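Local coordinates for Cfl (Pectobacterium brasiliense, PDB 7A9J), which probably activates carboxylic acids such as coronafacic acid with ATP, as a member of the AMP-binding ligase family, and has been studied as a tool for amide synthesis, at residues Lys204-Ala209 and Ser242-Phe247; Gly125-Phe130 and Asp150-Asp155; Lys42-Asn47 and Leu271-Pro276. The protein carries 1 engineered substitution. One frame throughout, in Å; residues are numbered along the deposited sequence.

Contact 1 of 3, residues Lys204-Ala209 and Ser242-Phe247; sequences KTLIDA and SILITF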
# COMPACT_ATOMS: atom_id res chain seq x y z
N LYS A 204 -2.37 -17.82 -11.25
CA LYS A 204 -3.75 -17.63 -10.81
C LYS A 204 -3.87 -16.65 -9.64
O LYS A 204 -4.80 -15.83 -9.64
CB LYS A 204 -4.39 -18.97 -10.42
CG LYS A 204 -5.90 -18.82 -10.13
CD LYS A 204 -6.56 -20.20 -9.85
CE LYS A 204 -8.10 -20.09 -9.76
NZ LYS A 204 -8.60 -19.01 -8.87
N THR A 205 -3.00 -16.75 -8.61
CA THR A 205 -3.04 -15.73 -7.56
C THR A 205 -2.99 -14.33 -8.15
O THR A 205 -3.76 -13.43 -7.75
CB THR A 205 -1.85 -15.84 -6.59
OG1 THR A 205 -1.61 -17.20 -6.22
CG2 THR A 205 -2.19 -15.06 -5.28
N LEU A 206 -2.10 -14.13 -9.12
CA LEU A 206 -1.95 -12.80 -9.67
C LEU A 206 -3.20 -12.38 -10.46
O LEU A 206 -3.63 -11.23 -10.36
CB LEU A 206 -0.69 -12.80 -10.54
CG LEU A 206 -0.11 -11.47 -10.86
CD1 LEU A 206 0.29 -10.72 -9.59
CD2 LEU A 206 1.13 -11.78 -11.75
N ILE A 207 -3.74 -13.29 -11.28
CA ILE A 207 -5.01 -13.03 -11.99
C ILE A 207 -6.06 -12.56 -10.96
O ILE A 207 -6.72 -11.53 -11.13
CB ILE A 207 -5.48 -14.30 -12.71
CG1 ILE A 207 -4.55 -14.67 -13.91
CG2 ILE A 207 -6.96 -14.19 -13.18
CD1 ILE A 207 -4.90 -16.04 -14.41
N ASP A 208 -6.23 -13.34 -9.89
CA ASP A 208 -7.30 -13.05 -8.93
C ASP A 208 -6.98 -11.77 -8.14
O ASP A 208 -7.88 -10.98 -7.85
CB ASP A 208 -7.52 -14.25 -7.99
CG ASP A 208 -8.05 -15.49 -8.77
OD1 ASP A 208 -8.71 -15.28 -9.82
OD2 ASP A 208 -7.84 -16.65 -8.33
N ALA A 209 -5.70 -11.53 -7.84
CA ALA A 209 -5.33 -10.30 -7.15
C ALA A 209 -5.53 -9.07 -8.03
O ALA A 209 -5.91 -7.99 -7.55
CB ALA A 209 -3.88 -10.38 -6.68
N SER A 242 1.54 -1.62 -5.78
CA SER A 242 1.70 -0.88 -7.04
C SER A 242 1.82 -1.81 -8.23
O SER A 242 1.41 -1.45 -9.32
CB SER A 242 2.90 0.03 -6.98
OG SER A 242 2.65 1.11 -6.12
N ILE A 243 2.42 -2.99 -8.04
CA ILE A 243 2.47 -3.95 -9.15
C ILE A 243 1.05 -4.30 -9.59
O ILE A 243 0.70 -4.26 -10.78
CB ILE A 243 3.24 -5.20 -8.71
CG1 ILE A 243 4.66 -4.83 -8.39
CG2 ILE A 243 3.04 -6.34 -9.77
CD1 ILE A 243 5.51 -5.98 -7.77
N LEU A 244 0.19 -4.60 -8.60
CA LEU A 244 -1.17 -4.96 -8.90
C LEU A 244 -1.92 -3.80 -9.51
O LEU A 244 -2.73 -4.01 -10.41
CB LEU A 244 -1.87 -5.43 -7.63
CG LEU A 244 -1.32 -6.73 -7.02
CD1 LEU A 244 -2.18 -7.06 -5.72
CD2 LEU A 244 -1.42 -7.91 -7.95
N ILE A 245 -1.73 -2.60 -8.96
CA ILE A 245 -2.39 -1.41 -9.52
C ILE A 245 -1.98 -1.23 -10.97
O ILE A 245 -2.82 -0.95 -11.82
CB ILE A 245 -2.02 -0.14 -8.75
CG1 ILE A 245 -2.75 -0.16 -7.39
CG2 ILE A 245 -2.42 1.11 -9.52
CD1 ILE A 245 -2.15 0.89 -6.42
N THR A 246 -0.70 -1.41 -11.24
CA THR A 246 -0.20 -1.19 -12.60
C THR A 246 -0.78 -2.22 -13.58
O THR A 246 -1.25 -1.87 -14.67
CB THR A 246 1.33 -1.22 -12.55
OG1 THR A 246 1.79 -0.18 -11.68
CG2 THR A 246 1.95 -1.00 -14.04
N PHE A 247 -0.76 -3.51 -13.23
CA PHE A 247 -1.36 -4.52 -14.08
C PHE A 247 -2.84 -4.22 -14.28
O PHE A 247 -3.37 -4.33 -15.40
CB PHE A 247 -1.25 -5.94 -13.51
CG PHE A 247 0.16 -6.47 -13.40
CD1 PHE A 247 1.15 -6.17 -14.38
CD2 PHE A 247 0.46 -7.39 -12.43
CE1 PHE A 247 2.42 -6.72 -14.25
CE2 PHE A 247 1.74 -7.92 -12.31
CZ PHE A 247 2.71 -7.63 -13.24
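Leu206 lays its two methyl groups against two side chains of helix 240-251, with CD1 3.7 Å from Leu244 CD2 and CD2 3.9 Å from Phe247 CE2. Its CG stands anti to the backbone N (chi1 -162°), which carries the forked end across to the facing helix although the root of the side chain does not point there. The Leu206 branch crosses the Phe247 side chain at about a right angle and comes to the ring obliquely. Leu244 answers from its own helix: its CD2 also lies 3.7 Å from Ala209 CB, while its CD1 is 3.9 Å from that same Ala209 CB, so both leucine methyls rest on one small residue. An alanine suits this place because its short side chain, pointing at the partner helix, lets the backbones come to 7.0 Å between the CA atoms of Ala209 and Leu244. The segment axes approach to 10.5 Å and cross at -71°.

Every touching residue is buried, and the contacts across the helices are purely apolar. The polar Thr246 on the same helix is accommodated by giving its OG1 to Ser242 O at 2.7 Å, from the face of that carbonyl opposite to the backbone N-H of Thr246. Helix 83-95 adds to the cluster, as Leu93 touches Leu206 and Tyr90 and Ile86 meet Phe247. Leu244 also touches the bound indene carboxylic acid, so through this one residue the steep helix-helix crossing adjoins the acid-binding pocket of the AMP-binding fold.

Contact 2 of 3, residues Gly125-Phe130 and Asp150-Asp155; sequences GDKKRF and DLKIED. With PO4 (phosphate ion), chain C.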
# COMPACT_ATOMS: atom_id res chain seq x y z
N GLY A 125 18.50 -4.84 -12.33
CA GLY A 125 18.44 -3.65 -11.51
C GLY A 125 18.77 -2.42 -12.33
O GLY A 125 19.15 -2.50 -13.51
N ASP A 126 18.61 -1.26 -11.70
CA ASP A 126 19.01 -0.01 -12.33
C ASP A 126 20.28 0.50 -11.70
O ASP A 126 20.85 -0.09 -10.76
CB ASP A 126 17.88 1.05 -12.33
CG ASP A 126 17.45 1.50 -10.95
OD1 ASP A 126 18.13 1.19 -9.95
OD2 ASP A 126 16.37 2.18 -10.88
N LYS A 127 20.81 1.56 -12.32
CA LYS A 127 22.14 2.02 -11.95
C LYS A 127 22.22 2.35 -10.46
O LYS A 127 23.12 1.89 -9.75
CB LYS A 127 22.52 3.23 -12.80
CG LYS A 127 23.94 3.65 -12.58
CD LYS A 127 24.36 4.87 -13.43
CE LYS A 127 25.75 5.35 -13.06
NZ LYS A 127 26.23 6.49 -13.88
N LYS A 128 21.28 3.16 -9.98
CA LYS A 128 21.35 3.64 -8.60
C LYS A 128 21.32 2.47 -7.62
O LYS A 128 22.14 2.42 -6.69
CB LYS A 128 20.15 4.58 -8.36
CG LYS A 128 20.06 5.17 -6.94
CD LYS A 128 19.08 6.37 -6.97
CE LYS A 128 18.88 7.02 -5.58
NZ LYS A 128 17.66 7.92 -5.58
N ARG A 129 20.41 1.51 -7.82
CA ARG A 129 20.24 0.38 -6.89
C ARG A 129 21.44 -0.56 -6.94
O ARG A 129 21.99 -0.97 -5.91
CB ARG A 129 18.94 -0.36 -7.19
CG ARG A 129 17.76 0.09 -6.27
CD ARG A 129 17.64 1.65 -6.17
NE ARG A 129 17.19 2.25 -7.46
CZ ARG A 129 16.64 3.46 -7.54
NH1 ARG A 129 16.45 4.17 -6.39
NH2 ARG A 129 16.32 3.98 -8.73
N PHE A 130 21.88 -0.89 -8.15
CA PHE A 130 23.04 -1.76 -8.29
C PHE A 130 24.28 -1.19 -7.63
O PHE A 130 25.02 -1.92 -6.97
CB PHE A 130 23.31 -2.04 -9.81
CG PHE A 130 24.50 -2.93 -10.03
CD1 PHE A 130 24.40 -4.29 -9.76
CD2 PHE A 130 25.66 -2.42 -10.58
CE1 PHE A 130 25.55 -5.12 -9.98
CE2 PHE A 130 26.82 -3.22 -10.75
CZ PHE A 130 26.73 -4.59 -10.48
N ASP A 150 22.19 1.22 -17.42
CA ASP A 150 23.26 2.21 -17.33
C ASP A 150 24.47 1.69 -16.54
O ASP A 150 25.20 2.49 -15.96
CB ASP A 150 22.81 3.53 -16.69
CG ASP A 150 21.63 4.15 -17.39
OD1 ASP A 150 20.60 4.38 -16.70
OD2 ASP A 150 21.75 4.47 -18.59
N LEU A 151 24.72 0.37 -16.60
CA LEU A 151 26.00 -0.19 -16.16
C LEU A 151 27.18 0.61 -16.70
O LEU A 151 27.26 0.89 -17.91
CB LEU A 151 26.08 -1.66 -16.60
CG LEU A 151 27.31 -2.44 -16.11
CD1 LEU A 151 27.10 -2.69 -14.57
CD2 LEU A 151 27.48 -3.75 -16.85
N LYS A 152 28.15 0.94 -15.83
CA LYS A 152 29.38 1.55 -16.33
C LYS A 152 30.18 0.52 -17.11
O LYS A 152 30.21 -0.67 -16.78
CB LYS A 152 30.24 2.09 -15.17
CG LYS A 152 29.37 2.94 -14.24
CD LYS A 152 30.19 3.53 -13.07
CE LYS A 152 29.21 4.00 -11.94
NZ LYS A 152 29.97 4.86 -10.95
N ILE A 153 30.76 0.95 -18.23
CA ILE A 153 31.36 -0.06 -19.10
C ILE A 153 32.50 -0.81 -18.44
O ILE A 153 32.71 -1.99 -18.73
CB ILE A 153 31.83 0.59 -20.42
CG1 ILE A 153 32.76 1.77 -20.18
CG2 ILE A 153 30.63 1.04 -21.24
CD1 ILE A 153 33.19 2.38 -21.47
N GLU A 154 33.28 -0.16 -17.57
CA GLU A 154 34.35 -0.91 -16.90
C GLU A 154 33.83 -2.05 -16.01
O GLU A 154 34.66 -2.85 -15.54
CB GLU A 154 35.22 0.01 -16.05
CG GLU A 154 34.54 0.69 -14.87
CD GLU A 154 33.76 1.93 -15.26
OE1 GLU A 154 33.41 2.70 -14.34
OE2 GLU A 154 33.52 2.13 -16.50
N ASP A 155 32.53 -2.14 -15.77
CA ASP A 155 31.92 -3.19 -14.94
C ASP A 155 31.21 -4.26 -15.76
O ASP A 155 30.58 -5.14 -15.17
CB ASP A 155 30.94 -2.58 -13.92
CG ASP A 155 31.65 -1.63 -12.95
OD1 ASP A 155 32.78 -1.95 -12.52
OD2 ASP A 155 31.07 -0.56 -12.67
P PO4 C . 14.70 7.33 -8.27
O1 PO4 C . 15.11 6.83 -6.87
O2 PO4 C . 15.43 8.60 -8.64
O3 PO4 C . 13.23 7.62 -8.24
O4 PO4 C . 14.96 6.33 -9.34
O HOH W 1 19.29 3.50 -14.30
O HOH W 2 26.39 4.66 -16.35
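Lys127 extends across Asp150 at about a right angle, just where a strand of the five-stranded parallel sheet gives way to an N-capped helix. With CG anti to the backbone N (chi1 -174°) and the rest fully extended, the lysine passes its CD 3.6 Å from Asp150 O and 3.9 Å from Asp150 CB. Its CE meets Lys152 CE, again nearly perpendicularly; long aliphatic stems suit this exposed surface, touching while Lys127 NZ and Lys152 NZ stay 5.0 Å apart. A water bridges Lys127 N and Asp150 OD1; a second, unusually close to Asp150 O, appears to link that atom with Lys127 NZ. The charge of Lys152 has the ring of Tyr131 as a cation-pi partner. Deeper in, Leu151 CD1 approaches the Phe130 ring obliquely, 3.9 Å from CE2, and Ile146, Val148 and Thr160 of the neighbouring strands also touch that ring.

Asp126 fits the N-cap because its short carboxylate can turn back: OD1 accepts from Arg129 N at 3.1 Å. Arg129, bent at chi2 and chi3, clasps the same carboxylate side-on. Its other edge holds a phosphate, probably from the crystallisation liquor: Arg129 NH1 donates to phosphate O1, and Arg129 NH2 lies 2.8 Å from phosphate O4.

Contact 3 of 3, residues Lys42-Asn47 and Leu271-Pro276; sequences KSINHN and LKETQP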
# COMPACT_ATOMS: atom_id res chain seq x y z
N LYS A 42 3.54 6.68 -18.91
CA LYS A 42 4.15 7.98 -19.13
C LYS A 42 4.89 8.40 -17.88
O LYS A 42 4.66 7.91 -16.78
CB LYS A 42 3.14 9.01 -19.61
CG LYS A 42 2.19 9.53 -18.61
CD LYS A 42 0.86 9.92 -19.30
CE LYS A 42 -0.01 10.76 -18.38
NZ LYS A 42 -1.15 11.38 -19.13
N SER A 43 5.86 9.27 -18.10
CA SER A 43 6.60 9.91 -17.03
C SER A 43 6.52 11.38 -17.35
O SER A 43 5.79 11.78 -18.28
CB SER A 43 8.04 9.42 -16.92
OG SER A 43 8.72 9.65 -18.14
N ILE A 44 7.24 12.21 -16.61
CA ILE A 44 7.21 13.61 -16.94
C ILE A 44 7.82 13.84 -18.33
O ILE A 44 7.36 14.70 -19.07
CB ILE A 44 7.93 14.44 -15.88
CG1 ILE A 44 7.07 14.43 -14.61
CG2 ILE A 44 8.18 15.84 -16.37
CD1 ILE A 44 7.60 15.29 -13.53
N ASN A 45 8.86 13.09 -18.68
CA ASN A 45 9.58 13.36 -19.94
C ASN A 45 9.46 12.28 -21.00
O ASN A 45 10.07 12.43 -22.08
CB ASN A 45 11.06 13.59 -19.65
CG ASN A 45 11.25 14.74 -18.76
OD1 ASN A 45 10.66 15.81 -19.00
ND2 ASN A 45 11.99 14.54 -17.67
N HIS A 46 8.72 11.22 -20.75
CA HIS A 46 8.70 10.09 -21.66
C HIS A 46 7.30 9.49 -21.72
O HIS A 46 6.46 9.66 -20.83
CB HIS A 46 9.69 9.00 -21.24
CG HIS A 46 11.12 9.46 -21.27
ND1 HIS A 46 11.83 9.58 -22.44
CD2 HIS A 46 11.95 9.86 -20.27
CE1 HIS A 46 13.04 10.03 -22.17
NE2 HIS A 46 13.15 10.19 -20.86
N ASN A 47 7.08 8.74 -22.78
CA ASN A 47 5.89 7.94 -22.84
C ASN A 47 6.13 6.74 -23.75
O ASN A 47 7.05 6.73 -24.60
CB ASN A 47 4.71 8.75 -23.35
CG ASN A 47 4.89 9.13 -24.83
OD1 ASN A 47 4.42 8.40 -25.71
ND2 ASN A 47 5.63 10.20 -25.10
N LEU A 271 1.94 17.20 -9.58
CA LEU A 271 0.53 16.90 -9.81
C LEU A 271 -0.14 17.99 -10.65
O LEU A 271 -1.02 17.69 -11.47
CB LEU A 271 -0.20 16.71 -8.48
CG LEU A 271 0.05 15.39 -7.75
CD1 LEU A 271 -0.73 15.33 -6.46
CD2 LEU A 271 -0.38 14.21 -8.71
N LYS A 272 0.24 19.25 -10.44
CA LYS A 272 -0.27 20.31 -11.32
C LYS A 272 0.15 20.06 -12.76
O LYS A 272 -0.61 20.34 -13.69
CB LYS A 272 0.22 21.68 -10.86
CG LYS A 272 -0.41 22.15 -9.54
CD LYS A 272 0.14 23.53 -9.15
CE LYS A 272 -0.57 24.09 -7.92
NZ LYS A 272 0.09 25.32 -7.41
N GLU A 273 1.34 19.52 -12.96
CA GLU A 273 1.78 19.35 -14.34
C GLU A 273 1.17 18.10 -14.96
O GLU A 273 0.79 18.11 -16.13
CB GLU A 273 3.30 19.24 -14.42
CG GLU A 273 3.79 18.95 -15.82
CD GLU A 273 5.30 19.01 -15.93
OE1 GLU A 273 5.81 19.09 -17.07
OE2 GLU A 273 5.97 18.97 -14.87
N THR A 274 1.07 17.02 -14.19
CA THR A 274 0.72 15.75 -14.81
C THR A 274 -0.76 15.43 -14.72
O THR A 274 -1.25 14.66 -15.55
CB THR A 274 1.50 14.61 -14.18
OG1 THR A 274 1.22 14.59 -12.77
CG2 THR A 274 2.99 14.75 -14.43
N GLN A 275 -1.48 16.01 -13.76
CA GLN A 275 -2.92 15.87 -13.63
C GLN A 275 -3.47 14.46 -13.79
O GLN A 275 -4.33 14.21 -14.64
CB GLN A 275 -3.60 16.81 -14.62
CG GLN A 275 -3.31 18.23 -14.32
CD GLN A 275 -4.14 19.16 -15.17
OE1 GLN A 275 -3.94 19.24 -16.37
NE2 GLN A 275 -5.11 19.84 -14.55
N PRO A 276 -3.02 13.51 -12.98
CA PRO A 276 -3.56 12.16 -13.07
C PRO A 276 -5.04 12.14 -12.66
O PRO A 276 -5.53 13.02 -11.93
CB PRO A 276 -2.70 11.36 -12.08
CG PRO A 276 -2.25 12.40 -11.08
CD PRO A 276 -2.05 13.65 -11.86
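Ile44 meets the end of helix 267-274 through van der Waals contact alone, using both of its branches. One branch, CG1, lies 4.1 Å from Thr274 CG2, a methylene facing a methyl where the two side chains cross at about a right angle. The other, CG2, sits before the Glu273 carboxylate, 4.1 Å from both OE1 and OE2. A beta-branched isoleucine suits this spot, since it offers two apolar surfaces to neighbouring residues of one helix turn. Glu273 reaches it with an extended chain whose CG is anti to its own N (chi1 175°), and at the exposed surface here the carboxylate can brush a methyl while remaining near solvent.

Several polar groups are bonded close by in their own element. Thr274 turns OG1 between its backbone N and carbonyl carbon (chi1 58°) and bonds it to Thr270 O, one turn back in the helix; the same rotation swings CG2 to the Ile44 side. In the facing loop, Ser43 N donates to His46 O at 2.8 Å, and His46 N adds a weak bond to Ser43 OG. Ile44 and Asn45 hold backbone angles near those of a type I turn between these residues.

Backbone bonds place both partners in the fold. Gln275 N still reaches Leu271 O at 2.9 Å, but Gln275 then takes a positive phi and the chain leaves the helix toward strand 278-281. Lys42 forms backbone bonds with Val256 and Leu258, joining strand 39-42 in parallel to strand 255-257, whose Leu257 touches both Lys42 and Thr274. The arrangement is that of a beta hairpin, strands 39-42 and 47-49, whose turn packs against the C-terminal end of a helix whose side chains touch strands 230-233 and 255-257 in the AMP-binding region.

Contact 1 is a core contact, whereas contact 3 lies at the surface and contact 2 is partly buried on the periphery, its centre about 28 Å from the centre of the chain. Their chemistry differs with place: aliphatic and aromatic groups in direct contact in the first, apolar packing and bridging waters between the segments of the second, with an ion pair inside 125-130, and thin van der Waals contact in the third. Helix 83-95 touches residues of both contacts 1 and 3, although their nearest atoms are about 9 Å apart. Contact 2 belongs to the separate five-stranded parallel sheet. Contact 3 spans the longest sequence separation, and both others fall inside the loop it closes; only contact 1 touches the bound acid.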